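Local coordinates for conjugal transfer protein-like C-terminal domain-containing protein (Enterococcus faecalis, PDB 4EC6) that is encoded by a Gram-positive conjugative plasmid, resembles VirB8 in structure and probably belongs to the type IV secretion machinery that transfers DNA between cells, at residues Ile57-Phe60 / Gly61-Leu65; Ser110-Lys114 / Lys115-Val119. All coordinates share one frame; numbering follows the deposited sequence.

Contact 1. Residues Ile57-Phe60 / Gly61-Leu65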
ATOM      1  N   ILE A  57      -2.006   3.322 -12.193  1.00 15.83           N
ATOM      2  CA  ILE A  57      -3.120   2.379 -12.457  1.00 16.94           C
ATOM      3  C   ILE A  57      -3.558   1.732 -11.159  1.00 15.38           C
ATOM      4  O   ILE A  57      -4.760   1.589 -10.875  1.00 15.10           O
ATOM      5  CB  ILE A  57      -2.800   1.174 -13.369  1.00 19.99           C
ATOM      6  CG1 ILE A  57      -1.605   1.360 -14.287  1.00 24.46           C
ATOM      7  CG2 ILE A  57      -3.996   0.888 -14.259  1.00 21.71           C
ATOM      8  CD1 ILE A  57      -1.982   1.799 -15.706  1.00 28.71           C
ATOM      9  N   ASP A  58      -2.565   1.329 -10.369  1.00 13.46           N
ATOM     10  CA  ASP A  58      -2.781   0.715  -9.079  1.00 12.48           C
ATOM     11  C   ASP A  58      -3.690   1.555  -8.192  1.00 11.99           C
ATOM     12  O   ASP A  58      -4.709   1.080  -7.723  1.00 11.49           O
ATOM     13  CB  ASP A  58      -1.395   0.506  -8.478  1.00 13.53           C
ATOM     14  CG  ASP A  58      -1.386   0.123  -7.010  1.00 13.58           C
ATOM     15  OD1 ASP A  58      -2.426   0.099  -6.288  1.00 14.04           O
ATOM     16  OD2 ASP A  58      -0.249  -0.152  -6.578  1.00 13.88           O
ATOM     17  N   THR A  59      -3.334   2.823  -7.995  1.00 11.36           N
ATOM     18  CA  THR A  59      -4.110   3.751  -7.188  1.00 10.36           C
ATOM     19  C   THR A  59      -5.498   3.959  -7.751  1.00 10.04           C
ATOM     20  O   THR A  59      -6.501   3.920  -7.015  1.00 10.08           O
ATOM     21  CB  THR A  59      -3.371   5.095  -7.087  1.00 10.64           C
ATOM     22  OG1 THR A  59      -2.212   4.909  -6.294  1.00 11.47           O
ATOM     23  CG2 THR A  59      -4.196   6.149  -6.418  1.00 10.61           C
ATOM     24  N   PHE A  60      -5.583   4.186  -9.052  1.00  9.53           N
ATOM     25  CA  PHE A  60      -6.895   4.302  -9.681  1.00  9.36           C
ATOM     26  C   PHE A  60      -7.763   3.066  -9.344  1.00  9.53           C
ATOM     27  O   PHE A  60      -8.926   3.184  -8.927  1.00  9.23           O
ATOM     28  CB  PHE A  60      -6.746   4.460 -11.189  1.00  8.70           C
ATOM     29  CG  PHE A  60      -8.033   4.437 -11.921  1.00  8.66           C
ATOM     30  CD1 PHE A  60      -8.856   5.559 -11.971  1.00  8.88           C
ATOM     31  CD2 PHE A  60      -8.446   3.305 -12.552  1.00  8.71           C
ATOM     32  CE1 PHE A  60     -10.069   5.521 -12.641  1.00  8.82           C
ATOM     33  CE2 PHE A  60      -9.661   3.279 -13.233  1.00  8.77           C
ATOM     34  CZ  PHE A  60     -10.463   4.382 -13.290  1.00  8.49           C
ATOM     35  N   GLY A  61      -7.186   1.884  -9.516  1.00  9.44           N
ATOM     36  CA  GLY A  61      -7.946   0.684  -9.260  1.00  9.87           C
ATOM     37  C   GLY A  61      -8.421   0.633  -7.818  1.00 10.20           C
ATOM     38  O   GLY A  61      -9.534   0.149  -7.530  1.00 11.08           O
ATOM     39  N   ARG A  62      -7.621   1.152  -6.892  1.00 10.14           N
ATOM     40  CA  ARG A  62      -8.040   1.119  -5.484  1.00 10.18           C
ATOM     41  C   ARG A  62      -9.252   1.966  -5.257  1.00 10.20           C
ATOM     42  O   ARG A  62     -10.149   1.574  -4.526  1.00 10.44           O
ATOM     43  CB  ARG A  62      -6.904   1.517  -4.548  1.00 10.22           C
ATOM     44  CG  ARG A  62      -5.922   0.383  -4.307  1.00 10.21           C
ATOM     45  CD  ARG A  62      -4.596   0.995  -3.915  1.00 10.52           C
ATOM     46  NE  ARG A  62      -3.527   0.002  -3.788  1.00 11.00           N
ATOM     47  CZ  ARG A  62      -3.392  -0.798  -2.718  1.00 10.71           C
ATOM     48  NH1 ARG A  62      -4.271  -0.744  -1.719  1.00 10.85           N
ATOM     49  NH2 ARG A  62      -2.415  -1.660  -2.650  1.00 10.25           N
ATOM     50  N   TYR A  63      -9.258   3.154  -5.876  1.00 10.86           N
ATOM     51  CA  TYR A  63     -10.343   4.090  -5.711  1.00 10.64           C
ATOM     52  C   TYR A  63     -11.622   3.484  -6.274  1.00 10.44           C
ATOM     53  O   TYR A  63     -12.630   3.381  -5.552  1.00 10.75           O
ATOM     54  CB  TYR A  63     -10.007   5.433  -6.307  1.00 11.77           C
ATOM     55  CG  TYR A  63      -9.388   6.379  -5.308  1.00 12.48           C
ATOM     56  CD1 TYR A  63     -10.181   7.171  -4.456  1.00 12.90           C
ATOM     57  CD2 TYR A  63      -8.030   6.441  -5.174  1.00 12.76           C
ATOM     58  CE1 TYR A  63      -9.603   8.020  -3.529  1.00 13.79           C
ATOM     59  CE2 TYR A  63      -7.442   7.258  -4.247  1.00 13.71           C
ATOM     60  CZ  TYR A  63      -8.213   8.054  -3.436  1.00 14.06           C
ATOM     61  OH  TYR A  63      -7.544   8.867  -2.538  1.00 14.06           O
ATOM     62  N   PHE A  64     -11.545   2.968  -7.494  1.00  9.71           N
ATOM     63  CA  PHE A  64     -12.650   2.208  -8.056  1.00  9.40           C
ATOM     64  C   PHE A  64     -13.117   1.093  -7.122  1.00  9.63           C
ATOM     65  O   PHE A  64     -14.322   0.942  -6.959  1.00  9.59           O
ATOM     66  CB  PHE A  64     -12.292   1.639  -9.438  1.00  8.87           C
ATOM     67  CG  PHE A  64     -13.286   0.618  -9.978  1.00  8.43           C
ATOM     68  CD1 PHE A  64     -14.538   1.006 -10.430  1.00  8.14           C
ATOM     69  CD2 PHE A  64     -12.936  -0.731 -10.072  1.00  8.26           C
ATOM     70  CE1 PHE A  64     -15.425   0.082 -10.951  1.00  8.00           C
ATOM     71  CE2 PHE A  64     -13.822  -1.655 -10.565  1.00  8.21           C
ATOM     72  CZ  PHE A  64     -15.073  -1.246 -11.013  1.00  8.13           C
ATOM     73  N   LEU A  65     -12.211   0.307  -6.539  1.00  9.57           N
ATOM     74  CA  LEU A  65     -12.666  -0.808  -5.677  1.00 10.41           C
ATOM     75  C   LEU A  65     -13.501  -0.371  -4.449  1.00 11.59           C
ATOM     76  O   LEU A  65     -14.435  -1.041  -4.022  1.00 11.61           O
ATOM     77  CB  LEU A  65     -11.496  -1.690  -5.252  1.00  9.80           C
ATOM     78  CG  LEU A  65     -10.971  -2.586  -6.363  1.00  9.82           C
ATOM     79  CD1 LEU A  65      -9.639  -3.234  -6.029  1.00 10.04           C
ATOM     80  CD2 LEU A  65     -11.989  -3.659  -6.622  1.00  9.68           C
TER

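Contact 2. Residues Ser110-Lys114 / Lys115-Val119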
ATOM      1  N   SER A 110      -0.188  -5.984 -13.249  1.00 16.39           N
ATOM      2  CA  SER A 110      -0.935  -5.764 -14.456  1.00 17.94           C
ATOM      3  C   SER A 110      -0.299  -6.483 -15.608  1.00 18.98           C
ATOM      4  O   SER A 110       0.794  -6.979 -15.515  1.00 18.56           O
ATOM      5  CB  SER A 110      -0.969  -4.273 -14.756  1.00 18.27           C
ATOM      6  OG  SER A 110       0.340  -3.895 -15.057  1.00 19.17           O
ATOM      7  N   GLU A 111      -1.002  -6.480 -16.718  1.00 22.08           N
ATOM      8  CA  GLU A 111      -0.685  -7.243 -17.880  1.00 23.33           C
ATOM      9  C   GLU A 111      -1.203  -6.347 -18.978  1.00 21.49           C
ATOM     10  O   GLU A 111      -2.394  -5.972 -19.008  1.00 18.99           O
ATOM     11  CB  GLU A 111      -1.470  -8.553 -17.823  1.00 29.94           C
ATOM     12  CG  GLU A 111      -0.961  -9.673 -18.684  1.00 42.37           C
ATOM     13  CD  GLU A 111       0.452 -10.090 -18.305  1.00 58.76           C
ATOM     14  OE1 GLU A 111       0.594 -10.841 -17.301  1.00 66.81           O
ATOM     15  OE2 GLU A 111       1.414  -9.665 -19.015  1.00 62.11           O
ATOM     16  N   GLN A 112      -0.310  -5.975 -19.887  1.00 20.94           N
ATOM     17  CA  GLN A 112      -0.715  -5.126 -20.978  1.00 20.80           C
ATOM     18  C   GLN A 112      -1.745  -5.808 -21.906  1.00 20.53           C
ATOM     19  O   GLN A 112      -1.643  -6.997 -22.174  1.00 20.08           O
ATOM     20  CB  GLN A 112       0.494  -4.634 -21.727  1.00 20.71           C
ATOM     21  CG  GLN A 112       0.179  -3.410 -22.544  1.00 21.89           C
ATOM     22  CD  GLN A 112       1.302  -2.974 -23.466  1.00 22.34           C
ATOM     23  OE1 GLN A 112       1.964  -3.797 -24.129  1.00 20.80           O
ATOM     24  NE2 GLN A 112       1.475  -1.659 -23.566  1.00 22.31           N
ATOM     25  N   THR A 113      -2.761  -5.059 -22.316  1.00 20.23           N
ATOM     26  CA  THR A 113      -3.731  -5.485 -23.319  1.00 22.56           C
ATOM     27  C   THR A 113      -3.592  -4.556 -24.531  1.00 25.66           C
ATOM     28  O   THR A 113      -2.777  -3.598 -24.532  1.00 27.48           O
ATOM     29  CB  THR A 113      -5.184  -5.330 -22.827  1.00 20.73           C
ATOM     30  OG1 THR A 113      -5.412  -3.953 -22.463  1.00 19.90           O
ATOM     31  CG2 THR A 113      -5.435  -6.199 -21.640  1.00 20.34           C
ATOM     32  N   LYS A 114      -4.412  -4.813 -25.544  1.00 29.47           N
ATOM     33  CA  LYS A 114      -4.356  -4.044 -26.780  1.00 34.29           C
ATOM     34  C   LYS A 114      -4.519  -2.547 -26.562  1.00 34.74           C
ATOM     35  O   LYS A 114      -3.761  -1.775 -27.137  1.00 32.95           O
ATOM     36  CB  LYS A 114      -5.272  -4.630 -27.854  1.00 40.56           C
ATOM     37  CG  LYS A 114      -4.547  -5.771 -28.579  1.00 51.94           C
ATOM     38  CD  LYS A 114      -5.431  -6.881 -29.134  1.00 54.02           C
ATOM     39  CE  LYS A 114      -4.559  -8.068 -29.541  1.00 57.98           C
ATOM     40  NZ  LYS A 114      -5.360  -9.297 -29.818  1.00 62.50           N
ATOM     41  N   LYS A 115      -5.433  -2.129 -25.684  1.00 33.95           N
ATOM     42  CA  LYS A 115      -5.604  -0.685 -25.447  1.00 36.06           C
ATOM     43  C   LYS A 115      -5.423  -0.256 -23.998  1.00 34.52           C
ATOM     44  O   LYS A 115      -5.556   0.930 -23.654  1.00 34.91           O
ATOM     45  CB  LYS A 115      -6.911  -0.151 -26.067  1.00 41.36           C
ATOM     46  CG  LYS A 115      -7.778  -1.234 -26.689  1.00 47.07           C
ATOM     47  CD  LYS A 115      -8.289  -2.150 -25.583  1.00 51.92           C
ATOM     48  CE  LYS A 115      -8.123  -3.627 -25.885  1.00 51.57           C
ATOM     49  NZ  LYS A 115      -7.890  -4.335 -24.596  1.00 47.75           N
ATOM     50  N   GLY A 116      -5.086  -1.210 -23.138  1.00 31.18           N
ATOM     51  CA  GLY A 116      -4.864  -0.841 -21.777  1.00 27.29           C
ATOM     52  C   GLY A 116      -4.103  -1.862 -20.985  1.00 26.96           C
ATOM     53  O   GLY A 116      -3.037  -2.364 -21.400  1.00 26.81           O
ATOM     54  N   TYR A 117      -4.644  -2.122 -19.805  1.00 24.34           N
ATOM     55  CA  TYR A 117      -4.030  -3.028 -18.890  1.00 23.67           C
ATOM     56  C   TYR A 117      -5.088  -3.821 -18.216  1.00 21.64           C
ATOM     57  O   TYR A 117      -6.132  -3.289 -17.882  1.00 22.49           O
ATOM     58  CB  TYR A 117      -3.236  -2.249 -17.864  1.00 24.06           C
ATOM     59  CG  TYR A 117      -1.956  -1.753 -18.436  1.00 26.58           C
ATOM     60  CD1 TYR A 117      -0.792  -2.490 -18.280  1.00 27.68           C
ATOM     61  CD2 TYR A 117      -1.888  -0.546 -19.159  1.00 27.98           C
ATOM     62  CE1 TYR A 117       0.400  -2.045 -18.800  1.00 27.48           C
ATOM     63  CE2 TYR A 117      -0.684  -0.084 -19.672  1.00 26.25           C
ATOM     64  CZ  TYR A 117       0.437  -0.853 -19.491  1.00 29.07           C
ATOM     65  OH  TYR A 117       1.654  -0.473 -20.002  1.00 36.95           O
ATOM     66  N   SER A 118      -4.822  -5.104 -18.048  1.00 19.78           N
ATOM     67  CA  SER A 118      -5.590  -5.940 -17.163  1.00 18.29           C
ATOM     68  C   SER A 118      -4.913  -5.866 -15.777  1.00 17.54           C
ATOM     69  O   SER A 118      -3.707  -6.153 -15.652  1.00 15.67           O
ATOM     70  CB  SER A 118      -5.576  -7.370 -17.691  1.00 19.27           C
ATOM     71  OG  SER A 118      -6.255  -8.199 -16.783  1.00 22.16           O
ATOM     72  N   VAL A 119      -5.663  -5.447 -14.749  1.00 15.59           N
ATOM     73  CA  VAL A 119      -5.074  -5.316 -13.412  1.00 14.90           C
ATOM     74  C   VAL A 119      -5.630  -6.365 -12.460  1.00 14.78           C
ATOM     75  O   VAL A 119      -6.783  -6.752 -12.549  1.00 16.19           O
ATOM     76  CB  VAL A 119      -5.216  -3.879 -12.814  1.00 14.67           C
ATOM     77  CG1 VAL A 119      -4.780  -2.845 -13.808  1.00 15.06           C
ATOM     78  CG2 VAL A 119      -6.641  -3.549 -12.421  1.00 14.62           C
TER

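Contact 1. Residues Ile57-Phe60 / Gly61-Leu65
The backbone oxygen Asp58 O accepts two hydrogen bonds: the helical one from Arg62 N, 3.0 Å away, and another from the hydroxyl of Tyr121, on strand 117-126. The side chains of Asp58 and Arg62 repeat the i to i+4 link as a salt bridge. Because CG of Asp58 lies anti to the backbone N (chi1 169°), the carboxylate stands beside the helix with OD1 turned toward the next turn, where it meets Arg62 NE at 2.7 Å through its syn lone pair. OD1 lies near the guanidinium plane, although the two flat groups are turned 32° against each other. Both side chains also touch Tyr107 of the same subunit, and Arg62 NH1 makes a weak bond to the carbonyl of Val105.

One residue further round, Thr59 CG2 lies beside Tyr63 CD2 at 4.0 Å, while Thr59 O sits at the edge of that ring. Thr59 OG1 can donate to Tyr107 O of the second subunit, its stronger partner, and to Ser55 O one turn back, its single hydrogen being shared or serving one. Phe60 and Phe64, joined by the bond from Phe64 N to Phe60 O (3.0 Å), carry hydrophobic rings to Val149 of strand 147-157. Nearly two turns of helix thus carry an ionic, a subunit-facing and an aromatic side, and the charge of Arg62 is probably balanced partly by Asp58, both residues being partly exposed.

Contact 2. Residues Ser110-Lys114 / Lys115-Val119
Ser110-Gln112 and Tyr117-Val119 run antiparallel, at 161°, and Glu111 with Ser118 forms the hydrogen-bonded pair between them: Ser118 N reaches Glu111 O at 2.8 Å, whereas the return bond from Glu111 N to Ser118 O is weak. Nearer the turn, Thr113 N bonds to Gly116 O at 2.9 Å, closing a short reversal through Lys114 and Lys115. Gly116 adopts a backbone shape (phi/psi -163°/-133°) readily open to glycine, which has no CB.

Gln112 and Tyr117 face each other as a non-hydrogen-bonded pair, and the aliphatic part of Gln112 does the touching: CG lies over one face of the Tyr117 ring, 4.2 Å from its centroid, in a CH-pi contact displaced toward the rim. The Gln112 chain is extended beyond CG, which carries its polar amide out past the ring toward the phenol end. Nearer the CB side of the ring, Ser110 OG approaches obliquely, 3.7 Å from Tyr117 CD1, and is hydrogen-bonded to Gln54 NE2. On the side where Glu111 and Ser118 point, Thr113 CG2 from the turn rests 4.1 Å from Ser118 CB. Lys115 doubles back at chi2 and chi3, laying CE 3.6 Å from Lys114 CB; its amine forms a long, weak ion pair with Glu139. Long polar chains suit this solvent-exposed tip.

The hairpin continues into the sheet, where backbone bonds tie Tyr117 to Val140 and Val119 to Phe138 of strand 131-142, and helix 54-68 approaches the Ser110, Tyr117 and Val119 face.

Overall arrangement
Contact 1 and contact 2 lie with their centres about 14 Å apart, in series along the chain, one inside helix 54-68 and the other at the tip of the hairpin of strands 101-112 and 117-126. They meet where the start of the helix packs on the sheet: Ile57 CG2 lies 3.8 Å from Val119 CG1, and Ile57 CD1 lies 4.2 Å from Tyr117 CD2. This helix against a curved antiparallel sheet, in the C-terminal domain of a longer membrane protein, is consistent with the NTF2-like, VirB8-like fold. Residues 57-65 also reach a second subunit of the three-chain assembly, whereas no other chain of it touches residues 110-119.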